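Local coordinates for uncharacterized protein (Acidithiobacillus ferrooxidans, PDB 3LUU) that is of unknown function but binds zinc and belongs to the family of gamma-butyrobetaine hydroxylase-like N-terminal domains, at residues L33-L38 / V64-V69; V70-Y75 / T87-W92; D27-R32 / Y94-D99. All coordinates share one frame; numbering follows the deposited sequence.

How the interactions relate
From the N terminus, the chain first builds a three-stranded antiparallel sheet from strands 9-15, 20-25 and 30-34. The turn before strand 30-34 and the strand's start open interaction 3, and the strand leads directly into helix 35-40, where interaction 1 begins. Interaction 1 closes a loop of 25 residues when strand 66-72 starts, tying that helix to the second three-stranded sheet. Interaction 2 follows in series and closes a shorter loop around strand 76-81. Helix 92-98 then returns to the first sheet, so that interaction 3, spanning 61 residues, encloses both of the others. Leu-95, on the helix of interaction 3, packs on Leu-33 and Leu-38 of interaction 1 and on Phe-90 of interaction 2.

Interaction 1 of 3, residues L33-L38 / V64-V69; sequences LTFEHL and VSVVEV. With ZN (zinc ion), chain B.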
loop_
_atom_site.group_PDB
_atom_site.type_symbol
_atom_site.label_atom_id
_atom_site.label_comp_id
_atom_site.label_asym_id
_atom_site.label_seq_id
_atom_site.Cartn_x
_atom_site.Cartn_y
_atom_site.Cartn_z
ATOM N N LEU A 33 -0.012 1.190 6.800
ATOM C CA LEU A 33 -1.148 1.506 5.958
ATOM C C LEU A 33 -2.121 0.336 6.002
ATOM O O LEU A 33 -1.726 -0.784 5.688
ATOM C CB LEU A 33 -0.676 1.761 4.531
ATOM C CG LEU A 33 0.161 3.032 4.360
ATOM C CD1 LEU A 33 0.809 3.015 2.990
ATOM C CD2 LEU A 33 -0.755 4.245 4.576
ATOM N N THR A 34 -3.372 0.578 6.422
ATOM C CA THR A 34 -4.337 -0.532 6.475
ATOM C C THR A 34 -4.631 -1.059 5.061
ATOM O O THR A 34 -4.663 -0.312 4.055
ATOM C CB THR A 34 -5.674 -0.173 7.174
ATOM O OG1 THR A 34 -6.344 0.824 6.420
ATOM C CG2 THR A 34 -5.451 0.301 8.625
ATOM N N PHE A 35 -4.867 -2.362 4.984
ATOM C CA PHE A 35 -5.327 -2.965 3.728
ATOM C C PHE A 35 -6.554 -2.240 3.174
ATOM O O PHE A 35 -6.676 -2.031 1.960
ATOM C CB PHE A 35 -5.653 -4.443 3.973
ATOM C CG PHE A 35 -4.434 -5.315 4.249
ATOM C CD1 PHE A 35 -3.139 -4.852 4.065
ATOM C CD2 PHE A 35 -4.587 -6.638 4.623
ATOM C CE1 PHE A 35 -2.041 -5.659 4.294
ATOM C CE2 PHE A 35 -3.453 -7.456 4.842
ATOM C CZ PHE A 35 -2.193 -6.951 4.655
ATOM N N GLU A 36 -7.477 -1.883 4.069
ATOM C CA GLU A 36 -8.688 -1.168 3.694
ATOM C C GLU A 36 -8.366 0.144 3.007
ATOM O O GLU A 36 -8.914 0.445 1.973
ATOM C CB GLU A 36 -9.511 -0.858 4.924
ATOM C CG GLU A 36 -10.796 -0.099 4.620
ATOM C CD GLU A 36 -11.516 0.406 5.871
ATOM O OE1 GLU A 36 -10.862 0.647 6.918
ATOM O OE2 GLU A 36 -12.760 0.547 5.792
ATOM N N HIS A 37 -7.515 0.943 3.645
ATOM C CA HIS A 37 -7.089 2.240 3.115
ATOM C C HIS A 37 -6.452 2.097 1.738
ATOM O O HIS A 37 -6.822 2.806 0.796
ATOM C CB HIS A 37 -6.149 2.893 4.126
ATOM C CG HIS A 37 -5.812 4.321 3.843
ATOM N ND1 HIS A 37 -4.833 4.991 4.539
ATOM C CD2 HIS A 37 -6.327 5.212 2.971
ATOM C CE1 HIS A 37 -4.755 6.230 4.102
ATOM N NE2 HIS A 37 -5.642 6.386 3.146
ATOM N N LEU A 38 -5.551 1.132 1.606
ATOM C CA LEU A 38 -4.903 0.865 0.324
ATOM C C LEU A 38 -5.938 0.516 -0.772
ATOM O O LEU A 38 -5.874 0.997 -1.914
ATOM C CB LEU A 38 -3.866 -0.263 0.484
ATOM C CG LEU A 38 -2.614 0.065 1.309
ATOM C CD1 LEU A 38 -1.950 -1.224 1.750
ATOM C CD2 LEU A 38 -1.648 0.934 0.512
ATOM N N VAL A 64 -11.497 -6.337 3.185
ATOM C CA VAL A 64 -10.609 -6.701 2.077
ATOM C C VAL A 64 -9.169 -6.883 2.608
ATOM O O VAL A 64 -8.754 -6.213 3.588
ATOM C CB VAL A 64 -10.790 -5.688 0.904
ATOM C CG1 VAL A 64 -9.856 -5.970 -0.222
ATOM C CG2 VAL A 64 -12.309 -5.769 0.398
ATOM N N SER A 65 -8.445 -7.864 2.057
ATOM C CA SER A 65 -7.051 -8.033 2.413
ATOM C C SER A 65 -6.146 -7.974 1.186
ATOM O O SER A 65 -6.595 -8.136 0.065
ATOM C CB SER A 65 -6.834 -9.329 3.198
ATOM O OG SER A 65 -7.013 -10.446 2.359
ATOM N N VAL A 66 -4.867 -7.673 1.425
ATOM C CA VAL A 66 -3.839 -7.766 0.415
ATOM C C VAL A 66 -3.352 -9.216 0.438
ATOM O O VAL A 66 -2.827 -9.715 1.445
ATOM C CB VAL A 66 -2.703 -6.767 0.662
ATOM C CG1 VAL A 66 -1.555 -7.023 -0.281
ATOM C CG2 VAL A 66 -3.243 -5.328 0.514
ATOM N N VAL A 67 -3.581 -9.903 -0.663
ATOM C CA VAL A 67 -3.190 -11.301 -0.794
ATOM C C VAL A 67 -1.765 -11.462 -1.311
ATOM O O VAL A 67 -1.097 -12.435 -0.960
ATOM C CB VAL A 67 -4.217 -12.096 -1.599
ATOM C CG1 VAL A 67 -5.540 -12.066 -0.844
ATOM C CG2 VAL A 67 -4.371 -11.572 -2.999
ATOM N N GLU A 68 -1.277 -10.494 -2.094
ATOM C CA GLU A 68 0.089 -10.511 -2.563
ATOM C C GLU A 68 0.579 -9.129 -2.908
ATOM O O GLU A 68 -0.193 -8.276 -3.287
ATOM C CB GLU A 68 0.200 -11.410 -3.799
ATOM C CG GLU A 68 1.588 -12.009 -3.929
ATOM C CD GLU A 68 1.671 -13.101 -4.968
ATOM O OE1 GLU A 68 0.626 -13.470 -5.561
ATOM O OE2 GLU A 68 2.806 -13.582 -5.192
ATOM N N VAL A 69 1.878 -8.935 -2.745
ATOM C CA VAL A 69 2.576 -7.689 -3.015
ATOM C C VAL A 69 3.689 -8.074 -3.997
ATOM O O VAL A 69 4.551 -8.891 -3.659
ATOM C CB VAL A 69 3.187 -7.106 -1.719
ATOM C CG1 VAL A 69 4.058 -5.914 -2.030
ATOM C CG2 VAL A 69 2.081 -6.738 -0.697
HETATM ZN ZN ZN B . -6.196 8.193 2.388
#
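A strand-to-helix junction of the zinc-binding domain meets the first strand of the second sheet here, in a hydrophobic core contact where Phe-35 lies against Val-66. Both belong to the buried interior of the domain, and the same short helix carries the zinc ligand His-37. The phenyl ring takes Val-66 over one face and Val-64 O at its edge. Val-66 CB sits 3.9 Å from the centroid of the Phe-35 ring and only 12° off its normal, a CH-pi contact, while Val-66 CG2 lies 3.6 Å from Phe-35 CD1. The backbone N of Val-66 lies over the same ring, shifted toward the rim and 3.4 Å from Phe-35 CD2. With Phe-35 CG anti to the carbonyl carbon (chi1 -69°), the ring is carried to Val-66, and the two side chains cross at about a right angle. Val-64 O approaches near the plane of the ring, 3.6 Å from Phe-35 CB. Leu-38, one helical turn on, touches Val-66 CG2 more lightly through CD1.

The turn that presents Phe-35 is fixed by Thr-34, the N-cap of the helix, whose OG1 accepts from His-37 N at 3.0 Å. His-37 itself points elsewhere: CG is anti to the backbone N (chi1 -170°), and NE2 binds the zinc ion at 2.0 Å, Glu-41 and Glu-101 supplying further ligands. Met-21 of strand 20-25 also touches both Phe-35 and Leu-38.

No hydrogen bond joins residues 33-38 to residues 64-69, so dispersion and the burial of apolar surface hold them together. One short helix thus serves two chemistries, an apolar side chain seating it against the second sheet and an imidazole binding the metal, with the N-cap bond steadying the turn between them.

Interaction 2 of 3, residues V70-Y75 / T87-W92; sequences VPVGHY and TGIFTW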
loop_
_atom_site.group_PDB
_atom_site.type_symbol
_atom_site.label_atom_id
_atom_site.label_comp_id
_atom_site.label_asym_id
_atom_site.label_seq_id
_atom_site.Cartn_x
_atom_site.Cartn_y
_atom_site.Cartn_z
ATOM N N VAL A 70 3.643 -7.516 -5.218
ATOM C CA VAL A 70 4.567 -7.868 -6.291
ATOM C C VAL A 70 5.314 -6.596 -6.736
ATOM O O VAL A 70 4.700 -5.599 -7.107
ATOM C CB VAL A 70 3.804 -8.483 -7.486
ATOM C CG1 VAL A 70 4.763 -8.861 -8.617
ATOM C CG2 VAL A 70 3.018 -9.717 -7.037
ATOM N N PRO A 71 6.644 -6.615 -6.697
ATOM C CA PRO A 71 7.357 -5.413 -7.098
ATOM C C PRO A 71 7.210 -5.165 -8.586
ATOM O O PRO A 71 7.171 -6.117 -9.379
ATOM C CB PRO A 71 8.816 -5.711 -6.771
ATOM C CG PRO A 71 8.860 -6.994 -6.076
ATOM C CD PRO A 71 7.535 -7.675 -6.203
ATOM N N VAL A 72 7.111 -3.893 -8.945
ATOM C CA VAL A 72 6.971 -3.476 -10.328
ATOM C C VAL A 72 8.190 -2.599 -10.576
ATOM O O VAL A 72 8.309 -1.491 -10.037
ATOM C CB VAL A 72 5.631 -2.752 -10.563
ATOM C CG1 VAL A 72 5.560 -2.155 -11.993
ATOM C CG2 VAL A 72 4.447 -3.714 -10.292
ATOM N N GLY A 73 9.144 -3.155 -11.325
ATOM C CA GLY A 73 10.416 -2.498 -11.543
ATOM C C GLY A 73 11.002 -2.120 -10.202
ATOM O O GLY A 73 10.855 -2.873 -9.242
ATOM N N HIS A 74 11.611 -0.936 -10.137
ATOM C CA HIS A 74 12.126 -0.394 -8.887
ATOM C C HIS A 74 11.252 0.703 -8.304
ATOM O O HIS A 74 11.558 1.222 -7.254
ATOM C CB HIS A 74 13.531 0.175 -9.130
ATOM C CG HIS A 74 14.559 -0.877 -9.405
ATOM N ND1 HIS A 74 14.788 -1.932 -8.545
ATOM C CD2 HIS A 74 15.423 -1.036 -10.437
ATOM C CE1 HIS A 74 15.741 -2.702 -9.041
ATOM N NE2 HIS A 74 16.149 -2.176 -10.184
ATOM N N TYR A 75 10.161 1.060 -8.959
ATOM C CA TYR A 75 9.448 2.285 -8.617
ATOM C C TYR A 75 8.098 2.029 -7.972
ATOM O O TYR A 75 7.503 2.948 -7.397
ATOM C CB TYR A 75 9.270 3.159 -9.872
ATOM C CG TYR A 75 8.209 2.649 -10.874
ATOM C CD1 TYR A 75 8.508 1.657 -11.818
ATOM C CD2 TYR A 75 6.908 3.179 -10.882
ATOM C CE1 TYR A 75 7.521 1.198 -12.742
ATOM C CE2 TYR A 75 5.915 2.717 -11.794
ATOM C CZ TYR A 75 6.224 1.729 -12.720
ATOM O OH TYR A 75 5.243 1.292 -13.610
ATOM N N THR A 87 -5.230 -4.864 -10.452
ATOM C CA THR A 87 -4.642 -3.633 -10.897
ATOM C C THR A 87 -4.453 -2.929 -9.551
ATOM O O THR A 87 -4.833 -3.443 -8.466
ATOM C CB THR A 87 -5.544 -2.794 -11.883
ATOM O OG1 THR A 87 -6.409 -3.658 -12.627
ATOM C CG2 THR A 87 -4.674 -1.981 -12.856
ATOM N N GLY A 88 -3.837 -1.770 -9.618
ATOM C CA GLY A 88 -3.424 -1.090 -8.437
ATOM C C GLY A 88 -1.941 -1.269 -8.427
ATOM O O GLY A 88 -1.436 -2.203 -7.798
ATOM N N ILE A 89 -1.272 -0.397 -9.178
ATOM C CA ILE A 89 0.179 -0.255 -9.111
ATOM C C ILE A 89 0.351 0.955 -8.211
ATOM O O ILE A 89 -0.201 2.014 -8.480
ATOM C CB ILE A 89 0.825 -0.014 -10.477
ATOM C CG1 ILE A 89 0.526 -1.185 -11.440
ATOM C CG2 ILE A 89 2.332 0.222 -10.356
ATOM C CD1 ILE A 89 1.166 -2.511 -11.065
ATOM N N PHE A 90 1.055 0.764 -7.107
ATOM C CA PHE A 90 1.263 1.817 -6.128
ATOM C C PHE A 90 2.724 2.209 -6.189
ATOM O O PHE A 90 3.605 1.390 -5.856
ATOM C CB PHE A 90 0.970 1.323 -4.722
ATOM C CG PHE A 90 -0.485 1.039 -4.442
ATOM C CD1 PHE A 90 -1.111 -0.061 -5.010
ATOM C CD2 PHE A 90 -1.196 1.822 -3.540
ATOM C CE1 PHE A 90 -2.421 -0.360 -4.724
ATOM C CE2 PHE A 90 -2.529 1.529 -3.273
ATOM C CZ PHE A 90 -3.127 0.441 -3.870
ATOM N N THR A 91 2.998 3.452 -6.575
ATOM C CA THR A 91 4.376 3.914 -6.552
ATOM C C THR A 91 4.778 4.142 -5.092
ATOM O O THR A 91 3.922 4.360 -4.222
ATOM C CB THR A 91 4.597 5.187 -7.347
ATOM O OG1 THR A 91 3.911 6.288 -6.732
ATOM C CG2 THR A 91 4.107 5.014 -8.780
ATOM N N TRP A 92 6.078 4.072 -4.830
ATOM C CA TRP A 92 6.632 4.387 -3.518
ATOM C C TRP A 92 6.215 5.785 -3.038
ATOM O O TRP A 92 5.804 5.951 -1.893
ATOM C CB TRP A 92 8.155 4.262 -3.536
ATOM C CG TRP A 92 8.646 2.917 -3.983
ATOM C CD1 TRP A 92 9.594 2.673 -4.935
ATOM C CD2 TRP A 92 8.222 1.638 -3.504
ATOM N NE1 TRP A 92 9.787 1.323 -5.075
ATOM C CE2 TRP A 92 8.959 0.660 -4.215
ATOM C CE3 TRP A 92 7.315 1.214 -2.526
ATOM C CZ2 TRP A 92 8.803 -0.711 -3.991
ATOM C CZ3 TRP A 92 7.165 -0.156 -2.299
ATOM C CH2 TRP A 92 7.904 -1.095 -3.037
#
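A surface contact closes the second antiparallel sheet at the end of its hairpin: the turn between strands 66-72 and 76-81 is bonded to the first residue of helix 92-98, just beyond the pairing of 76-81 with 89-91. Strands 66-72 and 89-91 are the outer strands of this three-stranded sheet, and their side chains meet over the strand between them. Val-72 CG2 touches Ile-89 CD1 at 3.6 Å, the two side chains crossing at about a right angle, and Ile-89 also rests on Ala-76 and Gln-78.

At the turn, two successive carbonyls serve Trp-92. Its backbone N donates to Tyr-75 O at 3.1 Å, a nearly straight bond of 163°. Trp-92 CG, anti to the carbonyl carbon (chi1 -56°), sets the indole beside the same oxygen, which lies over one face of it. Thr-91 CG2 comes to the edge of the Tyr-75 ring, 4.0 Å from CD2, while Thr-91 OG1 caps the helix at Tyr-94 N. The indole N-H completes the link with a bent hydrogen bond: Trp-92 NE1 reaches His-74 O at 2.8 Å, with that oxygen in the ring plane but the nitrogen standing 44° out of the carbonyl plane.

Interaction 3 of 3, residues D27-R32 / Y94-D99; sequences DGHTSR and YLRRLD
Asp-27 meets Arg-96, and His-29 and Ser-31 meet Asp-99, joining the turn before strand 30-34 and the start of that strand to residues 94-99. In the salt bridge, Arg-96 meets Asp-27 end-on, tip to tip: NH2 donates to OD2 at 2.7 Å on the syn side, and NH1 to OD1 at 3.0 Å from above the carboxylate plane. From the opposite face His-29 N reaches Asp-27 OD1, forming an Asx turn. Arg-96 NH1 also bonds to Arg-6 O, and Trp-25 adds a cation-pi contact.

The other hydrogen bonds converge on one oxygen. His-29 NE2 donates to Asp-99 OD2 at 2.6 Å on the syn side, and Ser-31 OG to the same oxygen at 2.6 Å from the opposite face.

Packing connects the two sets. With CG anti to the backbone N (chi1 -174°), the His-29 ring is carried toward Asp-99 and Arg-96, and its CD2 lies 3.6 Å above the Arg-96 guanidinium plane, near the rim. An alanine at Arg-96 would probably leave the Asp-27 carboxylate without its charged mate and His-29 without the guanidinium it packs against.

Two carboxylates, one from each segment, thus each grip a basic side chain of the other, and Ser-31 adds a bond from the strand; Asp-99 would probably favour a protonated His-29, although nearby Arg-96 would oppose this.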
loop_
_atom_site.group_PDB
_atom_site.type_symbol
_atom_site.label_atom_id
_atom_site.label_comp_id
_atom_site.label_asym_id
_atom_site.label_seq_id
_atom_site.Cartn_x
_atom_site.Cartn_y
_atom_site.Cartn_z
ATOM N N ASP A 27 14.316 7.400 5.528
ATOM C CA ASP A 27 14.356 8.496 6.525
ATOM C C ASP A 27 14.084 7.989 7.986
ATOM O O ASP A 27 13.923 8.791 8.929
ATOM C CB ASP A 27 13.363 9.619 6.131
ATOM C CG ASP A 27 11.912 9.189 6.262
ATOM O OD1 ASP A 27 11.666 7.948 6.157
ATOM O OD2 ASP A 27 11.015 10.070 6.493
ATOM N N GLY A 28 13.982 6.661 8.147
ATOM C CA GLY A 28 13.697 6.025 9.440
ATOM C C GLY A 28 12.230 5.897 9.760
ATOM O O GLY A 28 11.868 5.352 10.792
ATOM N N HIS A 29 11.366 6.405 8.887
ATOM C CA HIS A 29 9.951 6.292 9.117
ATOM C C HIS A 29 9.476 4.881 8.718
ATOM O O HIS A 29 10.042 4.276 7.828
ATOM C CB HIS A 29 9.202 7.357 8.298
ATOM C CG HIS A 29 7.749 7.403 8.598
ATOM N ND1 HIS A 29 7.272 7.600 9.873
ATOM C CD2 HIS A 29 6.662 7.248 7.804
ATOM C CE1 HIS A 29 5.952 7.573 9.856
ATOM N NE2 HIS A 29 5.557 7.359 8.615
ATOM N N THR A 30 8.464 4.367 9.422
ATOM C CA THR A 30 7.742 3.161 9.002
ATOM C C THR A 30 6.288 3.556 8.809
ATOM O O THR A 30 5.646 4.095 9.729
ATOM C CB THR A 30 7.852 2.025 10.025
ATOM O OG1 THR A 30 9.226 1.735 10.241
ATOM C CG2 THR A 30 7.130 0.729 9.530
ATOM N N SER A 31 5.768 3.326 7.603
ATOM C CA SER A 31 4.352 3.553 7.353
ATOM C C SER A 31 3.614 2.319 7.772
ATOM O O SER A 31 4.117 1.204 7.621
ATOM C CB SER A 31 4.090 3.830 5.878
ATOM O OG SER A 31 4.775 4.985 5.418
ATOM N N ARG A 32 2.442 2.509 8.366
ATOM C CA ARG A 32 1.543 1.412 8.648
ATOM C C ARG A 32 0.231 1.793 7.967
ATOM O O ARG A 32 -0.531 2.608 8.488
ATOM C CB ARG A 32 1.370 1.189 10.144
ATOM C CG ARG A 32 2.640 0.812 10.888
ATOM C CD ARG A 32 2.375 0.636 12.418
ATOM N NE ARG A 32 2.151 -0.761 12.768
ATOM C CZ ARG A 32 0.970 -1.381 12.846
ATOM N NH1 ARG A 32 -0.175 -0.739 12.641
ATOM N NH2 ARG A 32 0.938 -2.678 13.152
ATOM N N TYR A 94 3.519 7.484 -3.938
ATOM C CA TYR A 94 2.103 7.401 -3.588
ATOM C C TYR A 94 1.863 6.744 -2.219
ATOM O O TYR A 94 1.080 7.243 -1.435
ATOM C CB TYR A 94 1.363 6.607 -4.645
ATOM C CG TYR A 94 -0.125 6.630 -4.528
ATOM C CD1 TYR A 94 -0.829 7.803 -4.697
ATOM C CD2 TYR A 94 -0.827 5.496 -4.289
ATOM C CE1 TYR A 94 -2.189 7.831 -4.598
ATOM C CE2 TYR A 94 -2.198 5.518 -4.200
ATOM C CZ TYR A 94 -2.866 6.676 -4.357
ATOM O OH TYR A 94 -4.237 6.676 -4.289
ATOM N N LEU A 95 2.525 5.626 -1.947
ATOM C CA LEU A 95 2.383 4.949 -0.664
ATOM C C LEU A 95 2.796 5.856 0.477
ATOM O O LEU A 95 2.088 5.975 1.495
ATOM C CB LEU A 95 3.219 3.683 -0.612
ATOM C CG LEU A 95 2.765 2.538 -1.469
ATOM C CD1 LEU A 95 3.856 1.466 -1.434
ATOM C CD2 LEU A 95 1.434 2.014 -0.957
ATOM N N ARG A 96 3.927 6.531 0.313
ATOM C CA ARG A 96 4.370 7.469 1.334
ATOM C C ARG A 96 3.348 8.594 1.577
ATOM O O ARG A 96 3.082 8.960 2.733
ATOM C CB ARG A 96 5.744 8.024 0.974
ATOM C CG ARG A 96 6.391 8.784 2.034
ATOM C CD ARG A 96 6.635 7.962 3.274
ATOM N NE ARG A 96 7.020 8.871 4.344
ATOM C CZ ARG A 96 8.241 9.010 4.849
ATOM N NH1 ARG A 96 9.281 8.284 4.418
ATOM N NH2 ARG A 96 8.415 9.901 5.811
ATOM N N ARG A 97 2.792 9.121 0.487
ATOM C CA ARG A 97 1.754 10.155 0.511
ATOM C C ARG A 97 0.488 9.703 1.236
ATOM O O ARG A 97 -0.159 10.515 1.903
ATOM C CB ARG A 97 1.398 10.612 -0.927
ATOM C CG ARG A 97 2.014 11.964 -1.387
ATOM C CD ARG A 97 1.813 12.271 -2.914
ATOM N NE ARG A 97 0.551 11.740 -3.477
ATOM C CZ ARG A 97 -0.468 12.447 -3.992
ATOM N NH1 ARG A 97 -0.436 13.783 -4.078
ATOM N NH2 ARG A 97 -1.542 11.797 -4.456
ATOM N N LEU A 98 0.132 8.419 1.111
ATOM C CA LEU A 98 -1.033 7.875 1.830
ATOM C C LEU A 98 -0.865 7.896 3.337
ATOM O O LEU A 98 -1.855 7.864 4.053
ATOM C CB LEU A 98 -1.397 6.452 1.386
ATOM C CG LEU A 98 -1.991 6.264 -0.003
ATOM C CD1 LEU A 98 -2.238 4.764 -0.164
ATOM C CD2 LEU A 98 -3.275 7.052 -0.305
ATOM N N ASP A 99 0.370 7.937 3.831
ATOM C CA ASP A 99 0.603 8.071 5.278
ATOM C C ASP A 99 -0.045 9.343 5.892
ATOM O O ASP A 99 -0.422 9.353 7.066
ATOM C CB ASP A 99 2.106 8.073 5.579
ATOM C CG ASP A 99 2.517 7.013 6.579
ATOM O OD1 ASP A 99 1.680 6.243 7.111
ATOM O OD2 ASP A 99 3.727 6.961 6.815
HETATM O O HOH W 1 -1.574 5.392 7.673
#